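Local atomic coordinates of putative amidohydrolase (Unidentified, PDB entry 3MKV), a protein that probably hydrolyses dipeptides ending in proline, as a zinc-dependent prolidase of the amidohydrolase superfamily. Residues I62-H67 and E361-Q366; G126-V131 and G375-V380. One frame throughout, in Å; residues are numbered along the deposited sequence.

In the fold
Both contacts tie the same barrel sheet to the end of helix 348-362 and the loop that follows it. Contact 1 sets the end of strand 56-63 against the end of helix 348-362, its centre about 6 Å from the centre of the chain; contact 2 pins strand 128-131 to the loop just before strand 380-383, its centre about 10 Å from that of contact 1. Strand 102-107 pairs in parallel with both 56-63 and 128-131. Along the chain the segments alternate, 62-67, 126-131, 361-366, 375-380, and the contacts touch where Leu363 and Met365 pack on Phe130. The metal-bearing barrel and the chain returning from it toward the small β-domain are thereby joined at neighbouring points.

Contact 1. Residues I62-H67 and E361-Q366; sequences IDLHVH and EVLGMQ. With ZN (zinc ion), chain I.
Leu64 carries this contact, its two methyl branches divided between two neighbours at the end of helix 348-362. With CG turned away from the carbonyl carbon (chi1 -78°), its isobutyl group reaches toward the helix end. CD1 meets Val362 tip to tip, 3.5 Å from Val362 CG2. The other branch takes a different course: Leu64 and Leu363 pass alongside, running opposite ways, with Leu64 CD2 3.7 Å from Leu363 CD2. Leu363 divides its own methyls in the same manner, since CD1 turns to Ile62 and lies 3.8 Å from Ile62 CG2. That methyl of Ile62 stands anti to its main-chain nitrogen, while the longer CG1 arm lies beside that nitrogen. Gly364 then ends the helix in a Schellman motif, its N bonded to Glu361 O, and the chain turns away. Around this apolar patch, Val274 also touches Leu64, and Arg250 binds the carbonyl of Val362.

At Leu64 the chain turns a corner into the HxH motif of the amidohydrolase superfamily. Asp63 OD1 accepts from His65 N at 2.8 Å, in a nearly straight bond of 170° that forms an Asx turn across the corner, while OD2 is held by Thr325 and Gln335. His65 NE2 and His67 NE2 bind one zinc ion at 2.0 Å and 2.1 Å, a site completed by the carboxylated Lys193 and Asp326. Glu253 holds His65 ND1 and the carbonyl of Gly109 holds His67 ND1, a second shell that orients both rings. Because the methyl-to-methyl contacts with the helix end have little directionality, the exact placing of the zinc ligands probably rests on the Asx turn and on these second-shell bonds.

Contact 2. Residues G126-V131 and G375-V380; sequences GPRLFV and GAHADV
An extended first half and a bent second half bring the guanidinium of Arg128 to Asp379. Its first two torsions are both extended, carrying the chain straight out from strand 128-131; the bend comes at chi3, -55°, and turns the NH1 and NH2 end toward the loop before strand 380-383. From the other side, Asp379 places its carboxylate beside its own main-chain nitrogen, anti to the carbonyl carbon.

The two flat groups then meet almost in one plane, 16° apart, in an end-on bidentate salt bridge. Arg128 NH1 reaches Asp379 OD2 at 2.6 Å, tilted from the guanidinium plane; Arg128 NH2 meets Asp379 OD1 at a longer 3.3 Å, but in that plane and straighter, at 165°. Each oxygen offers its syn lone pair. A further NH2 bond to OD2 is weak. His377 lies obliquely by the same end of the arginine, its CD2 4.0 Å from Arg128 NH2; its ND1 bonds to the carbonyl of Lys368, which limits rotation of the ring, and Phe33 packs against it. Between these two loop residues Ala378 centres an inverse gamma turn, with a weak bond from Asp379 N to His377 O.

Neither charge relies on this pair alone. Arg128 NH2 also makes a salt bridge to Asp407 and NH1 bonds to Thr104 of strand 102-107, whereas Asp379 OD1 accepts from the backbone N of Asp407. One arginine thus serves two carboxylates, and the shared positive charge would be expected to keep both ionised, Asp379 in spite of its burial. Through that charged network, strand 128-131 is tied both to the loop entering strand 380-383 and to the turn after strand 403-406.

Contact 1. Residues I62-H67 and E361-Q366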
ATOM      1  N   ILE A  62     -28.701  21.615 -31.326  1.00 54.73           N
ATOM      2  CA  ILE A  62     -28.138  21.122 -30.069  1.00 48.04           C
ATOM      3  C   ILE A  62     -28.309  19.603 -29.957  1.00 49.19           C
ATOM      4  O   ILE A  62     -29.412  19.091 -30.095  1.00 51.40           O
ATOM      5  CB  ILE A  62     -28.827  21.816 -28.864  1.00 52.83           C
ATOM      6  CG1 ILE A  62     -28.785  23.343 -29.040  1.00 41.50           C
ATOM      7  CG2 ILE A  62     -28.201  21.373 -27.536  1.00 51.23           C
ATOM      8  CD1 ILE A  62     -29.342  24.132 -27.864  1.00 34.94           C
ATOM      9  N   ASP A  63     -27.217  18.881 -29.723  1.00 50.56           N
ATOM     10  CA  ASP A  63     -27.315  17.442 -29.448  1.00 50.30           C
ATOM     11  C   ASP A  63     -26.964  17.126 -27.990  1.00 52.55           C
ATOM     12  O   ASP A  63     -25.851  17.417 -27.519  1.00 42.38           O
ATOM     13  CB  ASP A  63     -26.456  16.614 -30.410  1.00 45.59           C
ATOM     14  CG  ASP A  63     -26.677  15.124 -30.243  1.00 49.33           C
ATOM     15  OD1 ASP A  63     -27.074  14.696 -29.138  1.00 48.88           O
ATOM     16  OD2 ASP A  63     -26.450  14.370 -31.212  1.00 49.13           O
ATOM     17  N   LEU A  64     -27.926  16.524 -27.288  1.00 52.93           N
ATOM     18  CA  LEU A  64     -27.858  16.372 -25.836  1.00 49.03           C
ATOM     19  C   LEU A  64     -27.171  15.092 -25.395  1.00 47.63           C
ATOM     20  O   LEU A  64     -27.030  14.839 -24.198  1.00 50.95           O
ATOM     21  CB  LEU A  64     -29.260  16.431 -25.224  1.00 50.33           C
ATOM     22  CG  LEU A  64     -29.931  17.793 -25.066  1.00 50.62           C
ATOM     23  CD1 LEU A  64     -31.297  17.638 -24.375  1.00 31.42           C
ATOM     24  CD2 LEU A  64     -29.026  18.739 -24.279  1.00 45.70           C
ATOM     25  N   HIS A  65     -26.742  14.278 -26.349  1.00 46.56           N
ATOM     26  CA  HIS A  65     -26.112  13.008 -25.999  1.00 46.15           C
ATOM     27  C   HIS A  65     -25.094  12.547 -27.034  1.00 46.51           C
ATOM     28  O   HIS A  65     -25.405  11.783 -27.930  1.00 53.79           O
ATOM     29  CB  HIS A  65     -27.164  11.913 -25.763  1.00 42.19           C
ATOM     30  CG  HIS A  65     -26.644  10.739 -24.999  1.00 42.39           C
ATOM     31  ND1 HIS A  65     -27.185  10.333 -23.797  1.00 49.40           N
ATOM     32  CD2 HIS A  65     -25.619   9.894 -25.253  1.00 44.44           C
ATOM     33  CE1 HIS A  65     -26.515   9.287 -23.346  1.00 43.87           C
ATOM     34  NE2 HIS A  65     -25.558   9.002 -24.211  1.00 37.31           N
ATOM     35  N   VAL A  66     -23.865  13.011 -26.899  1.00 50.80           N
ATOM     36  CA  VAL A  66     -22.796  12.522 -27.750  1.00 47.84           C
ATOM     37  C   VAL A  66     -21.668  11.993 -26.882  1.00 46.15           C
ATOM     38  O   VAL A  66     -21.594  12.279 -25.688  1.00 45.25           O
ATOM     39  CB  VAL A  66     -22.246  13.636 -28.709  1.00 47.67           C
ATOM     40  CG1 VAL A  66     -23.355  14.188 -29.580  1.00 40.09           C
ATOM     41  CG2 VAL A  66     -21.606  14.760 -27.921  1.00 42.18           C
ATOM     42  N   HIS A  67     -20.800  11.203 -27.496  1.00 46.98           N
ATOM     43  CA  HIS A  67     -19.523  10.846 -26.903  1.00 44.69           C
ATOM     44  C   HIS A  67     -18.416  11.212 -27.879  1.00 45.63           C
ATOM     45  O   HIS A  67     -18.198  10.544 -28.880  1.00 44.98           O
ATOM     46  CB  HIS A  67     -19.485   9.363 -26.555  1.00 40.03           C
ATOM     47  CG  HIS A  67     -20.543   8.960 -25.577  1.00 44.77           C
ATOM     48  ND1 HIS A  67     -20.448   9.227 -24.229  1.00 43.90           N
ATOM     49  CD2 HIS A  67     -21.724   8.321 -25.752  1.00 53.17           C
ATOM     50  CE1 HIS A  67     -21.521   8.765 -23.614  1.00 45.37           C
ATOM     51  NE2 HIS A  67     -22.315   8.216 -24.517  1.00 54.39           N
ATOM     52  N   GLU A 361     -33.382  24.225 -22.950  1.00 60.89           N
ATOM     53  CA  GLU A 361     -34.007  24.220 -21.648  1.00 63.27           C
ATOM     54  C   GLU A 361     -33.252  23.237 -20.756  1.00 59.55           C
ATOM     55  O   GLU A 361     -32.901  23.549 -19.615  1.00 56.63           O
ATOM     56  CB  GLU A 361     -35.472  23.812 -21.786  1.00 61.47           C
ATOM     57  CG  GLU A 361     -36.432  24.628 -20.934  1.00 73.38           C
ATOM     58  CD  GLU A 361     -37.863  24.089 -20.974  1.00 77.63           C
ATOM     59  OE1 GLU A 361     -38.263  23.519 -22.021  1.00 75.71           O
ATOM     60  OE2 GLU A 361     -38.583  24.237 -19.955  1.00 85.25           O
ATOM     61  N   VAL A 362     -33.000  22.047 -21.294  1.00 51.80           N
ATOM     62  CA  VAL A 362     -32.215  21.038 -20.597  1.00 49.10           C
ATOM     63  C   VAL A 362     -30.869  21.565 -20.089  1.00 51.88           C
ATOM     64  O   VAL A 362     -30.363  21.103 -19.066  1.00 54.08           O
ATOM     65  CB  VAL A 362     -31.953  19.817 -21.493  1.00 49.08           C
ATOM     66  CG1 VAL A 362     -30.958  18.872 -20.822  1.00 48.55           C
ATOM     67  CG2 VAL A 362     -33.263  19.105 -21.819  1.00 46.47           C
ATOM     68  N   LEU A 363     -30.299  22.531 -20.804  1.00 48.08           N
ATOM     69  CA  LEU A 363     -28.966  23.037 -20.497  1.00 47.36           C
ATOM     70  C   LEU A 363     -29.008  24.257 -19.600  1.00 48.86           C
ATOM     71  O   LEU A 363     -27.961  24.803 -19.241  1.00 51.30           O
ATOM     72  CB  LEU A 363     -28.224  23.413 -21.790  1.00 44.56           C
ATOM     73  CG  LEU A 363     -28.012  22.337 -22.856  1.00 39.75           C
ATOM     74  CD1 LEU A 363     -27.481  22.952 -24.136  1.00 47.86           C
ATOM     75  CD2 LEU A 363     -27.057  21.272 -22.365  1.00 37.31           C
ATOM     76  N   GLY A 364     -30.213  24.694 -19.249  1.00 48.46           N
ATOM     77  CA  GLY A 364     -30.392  25.895 -18.441  1.00 45.14           C
ATOM     78  C   GLY A 364     -30.026  27.129 -19.242  1.00 52.57           C
ATOM     79  O   GLY A 364     -29.523  28.116 -18.696  1.00 51.57           O
ATOM     80  N   MET A 365     -30.272  27.061 -20.549  1.00 52.87           N
ATOM     81  CA  MET A 365     -29.889  28.126 -21.466  1.00 51.91           C
ATOM     82  C   MET A 365     -31.081  28.698 -22.236  1.00 54.35           C
ATOM     83  O   MET A 365     -30.926  29.163 -23.368  1.00 55.29           O
ATOM     84  CB  MET A 365     -28.789  27.653 -22.435  1.00 49.67           C
ATOM     85  CG  MET A 365     -27.443  27.323 -21.772  1.00 42.82           C
ATOM     86  SD  MET A 365     -26.504  28.784 -21.232  1.00 45.93           S
ATOM     87  CE  MET A 365     -25.663  28.136 -19.805  1.00 51.92           C
ATOM     88  N   GLN A 366     -32.266  28.683 -21.625  1.00 57.37           N
ATOM     89  CA  GLN A 366     -33.432  29.273 -22.275  1.00 63.17           C
ATOM     90  C   GLN A 366     -33.152  30.739 -22.590  1.00 64.85           C
ATOM     91  O   GLN A 366     -32.759  31.508 -21.705  1.00 58.44           O
ATOM     92  CB  GLN A 366     -34.703  29.133 -21.433  1.00 66.03           C
ATOM     93  CG  GLN A 366     -34.495  29.270 -19.925  1.00 80.55           C
ATOM     94  CD  GLN A 366     -34.249  27.930 -19.236  1.00 86.38           C
ATOM     95  OE1 GLN A 366     -33.237  27.739 -18.553  1.00 81.31           O
ATOM     96  NE2 GLN A 366     -35.179  26.994 -19.416  1.00 90.26           N
TER
HETATM   97 ZN    ZN I 425     -24.238   7.441 -24.366  1.00 59.68          ZN

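Contact 2. Residues G126-V131 and G375-V380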
ATOM      1  N   GLY A 126     -15.136  23.083 -33.030  1.00 52.86           N
ATOM      2  CA  GLY A 126     -16.190  22.126 -32.774  1.00 51.60           C
ATOM      3  C   GLY A 126     -17.365  22.768 -32.085  1.00 51.50           C
ATOM      4  O   GLY A 126     -17.404  23.983 -31.891  1.00 51.08           O
ATOM      5  N   PRO A 127     -18.336  21.944 -31.694  1.00 50.27           N
ATOM      6  CA  PRO A 127     -19.493  22.466 -30.994  1.00 48.08           C
ATOM      7  C   PRO A 127     -19.071  22.989 -29.621  1.00 46.84           C
ATOM      8  O   PRO A 127     -18.095  22.517 -29.052  1.00 49.29           O
ATOM      9  CB  PRO A 127     -20.390  21.235 -30.824  1.00 46.54           C
ATOM     10  CG  PRO A 127     -19.824  20.179 -31.712  1.00 52.96           C
ATOM     11  CD  PRO A 127     -18.373  20.483 -31.857  1.00 51.08           C
ATOM     12  N   ARG A 128     -19.795  23.970 -29.105  1.00 46.69           N
ATOM     13  CA  ARG A 128     -19.665  24.348 -27.720  1.00 46.83           C
ATOM     14  C   ARG A 128     -19.970  23.098 -26.912  1.00 47.18           C
ATOM     15  O   ARG A 128     -20.899  22.354 -27.238  1.00 45.91           O
ATOM     16  CB  ARG A 128     -20.657  25.462 -27.391  1.00 45.81           C
ATOM     17  CG  ARG A 128     -20.799  25.740 -25.917  1.00 53.28           C
ATOM     18  CD  ARG A 128     -21.840  26.809 -25.672  1.00 63.55           C
ATOM     19  NE  ARG A 128     -21.570  28.035 -26.420  1.00 59.97           N
ATOM     20  CZ  ARG A 128     -22.049  28.286 -27.633  1.00 55.66           C
ATOM     21  NH1 ARG A 128     -22.817  27.389 -28.236  1.00 50.43           N
ATOM     22  NH2 ARG A 128     -21.763  29.434 -28.237  1.00 52.04           N
ATOM     23  N   LEU A 129     -19.178  22.849 -25.872  1.00 50.45           N
ATOM     24  CA  LEU A 129     -19.242  21.561 -25.165  1.00 44.18           C
ATOM     25  C   LEU A 129     -19.792  21.681 -23.760  1.00 40.59           C
ATOM     26  O   LEU A 129     -19.279  22.437 -22.944  1.00 48.59           O
ATOM     27  CB  LEU A 129     -17.863  20.908 -25.106  1.00 45.79           C
ATOM     28  CG  LEU A 129     -17.215  20.343 -26.374  1.00 45.32           C
ATOM     29  CD1 LEU A 129     -15.954  19.578 -25.992  1.00 33.48           C
ATOM     30  CD2 LEU A 129     -18.165  19.428 -27.125  1.00 43.10           C
ATOM     31  N   PHE A 130     -20.846  20.931 -23.480  1.00 42.26           N
ATOM     32  CA  PHE A 130     -21.312  20.756 -22.108  1.00 42.62           C
ATOM     33  C   PHE A 130     -20.973  19.332 -21.688  1.00 46.40           C
ATOM     34  O   PHE A 130     -21.650  18.375 -22.087  1.00 43.89           O
ATOM     35  CB  PHE A 130     -22.815  20.993 -22.005  1.00 44.85           C
ATOM     36  CG  PHE A 130     -23.198  22.443 -21.964  1.00 49.32           C
ATOM     37  CD1 PHE A 130     -23.199  23.210 -23.123  1.00 49.03           C
ATOM     38  CD2 PHE A 130     -23.568  23.038 -20.774  1.00 39.64           C
ATOM     39  CE1 PHE A 130     -23.559  24.536 -23.094  1.00 47.95           C
ATOM     40  CE2 PHE A 130     -23.926  24.377 -20.736  1.00 47.99           C
ATOM     41  CZ  PHE A 130     -23.924  25.128 -21.897  1.00 42.08           C
ATOM     42  N   VAL A 131     -19.920  19.198 -20.880  1.00 47.49           N
ATOM     43  CA  VAL A 131     -19.321  17.898 -20.600  1.00 45.97           C
ATOM     44  C   VAL A 131     -19.729  17.289 -19.252  1.00 48.47           C
ATOM     45  O   VAL A 131     -19.987  17.996 -18.271  1.00 48.39           O
ATOM     46  CB  VAL A 131     -17.786  17.987 -20.695  1.00 48.46           C
ATOM     47  CG1 VAL A 131     -17.373  18.583 -22.057  1.00 38.80           C
ATOM     48  CG2 VAL A 131     -17.242  18.829 -19.561  1.00 33.77           C
ATOM     49  N   GLY A 375     -29.649  39.177 -27.373  1.00 65.11           N
ATOM     50  CA  GLY A 375     -28.951  38.832 -26.141  1.00 64.23           C
ATOM     51  C   GLY A 375     -28.479  37.392 -26.134  1.00 65.05           C
ATOM     52  O   GLY A 375     -27.686  37.006 -25.276  1.00 66.51           O
ATOM     53  N   ALA A 376     -28.972  36.605 -27.096  1.00 59.35           N
ATOM     54  CA  ALA A 376     -28.615  35.193 -27.237  1.00 59.00           C
ATOM     55  C   ALA A 376     -27.276  35.019 -27.947  1.00 58.09           C
ATOM     56  O   ALA A 376     -26.749  35.959 -28.545  1.00 59.71           O
ATOM     57  CB  ALA A 376     -29.715  34.439 -28.001  1.00 58.58           C
ATOM     58  N   HIS A 377     -26.725  33.814 -27.890  1.00 55.54           N
ATOM     59  CA  HIS A 377     -25.468  33.539 -28.587  1.00 58.56           C
ATOM     60  C   HIS A 377     -25.700  33.530 -30.093  1.00 55.49           C
ATOM     61  O   HIS A 377     -26.679  32.956 -30.573  1.00 52.40           O
ATOM     62  CB  HIS A 377     -24.851  32.210 -28.135  1.00 54.74           C
ATOM     63  CG  HIS A 377     -24.269  32.257 -26.757  1.00 63.23           C
ATOM     64  ND1 HIS A 377     -24.938  31.782 -25.649  1.00 69.20           N
ATOM     65  CD2 HIS A 377     -23.084  32.732 -26.307  1.00 68.33           C
ATOM     66  CE1 HIS A 377     -24.190  31.965 -24.575  1.00 64.56           C
ATOM     67  NE2 HIS A 377     -23.059  32.535 -24.948  1.00 66.53           N
ATOM     68  N   ALA A 378     -24.804  34.178 -30.829  1.00 50.17           N
ATOM     69  CA  ALA A 378     -24.899  34.196 -32.279  1.00 50.59           C
ATOM     70  C   ALA A 378     -24.421  32.860 -32.825  1.00 52.34           C
ATOM     71  O   ALA A 378     -23.374  32.770 -33.476  1.00 54.17           O
ATOM     72  CB  ALA A 378     -24.099  35.348 -32.872  1.00 48.12           C
ATOM     73  N   ASP A 379     -25.194  31.823 -32.513  1.00 53.42           N
ATOM     74  CA  ASP A 379     -25.052  30.512 -33.127  1.00 53.64           C
ATOM     75  C   ASP A 379     -26.152  30.431 -34.166  1.00 55.79           C
ATOM     76  O   ASP A 379     -27.326  30.267 -33.825  1.00 55.99           O
ATOM     77  CB  ASP A 379     -25.247  29.396 -32.090  1.00 52.93           C
ATOM     78  CG  ASP A 379     -24.200  29.421 -30.977  1.00 56.15           C
ATOM     79  OD1 ASP A 379     -23.369  30.363 -30.919  1.00 56.97           O
ATOM     80  OD2 ASP A 379     -24.211  28.480 -30.153  1.00 58.57           O
ATOM     81  N   VAL A 380     -25.779  30.580 -35.432  1.00 59.14           N
ATOM     82  CA  VAL A 380     -26.768  30.692 -36.501  1.00 60.26           C
ATOM     83  C   VAL A 380     -26.469  29.754 -37.652  1.00 56.08           C
ATOM     84  O   VAL A 380     -25.316  29.550 -38.014  1.00 57.16           O
ATOM     85  CB  VAL A 380     -26.827  32.132 -37.071  1.00 61.53           C
ATOM     86  CG1 VAL A 380     -27.920  32.241 -38.112  1.00 59.57           C
ATOM     87  CG2 VAL A 380     -27.052  33.139 -35.961  1.00 62.00           C
TER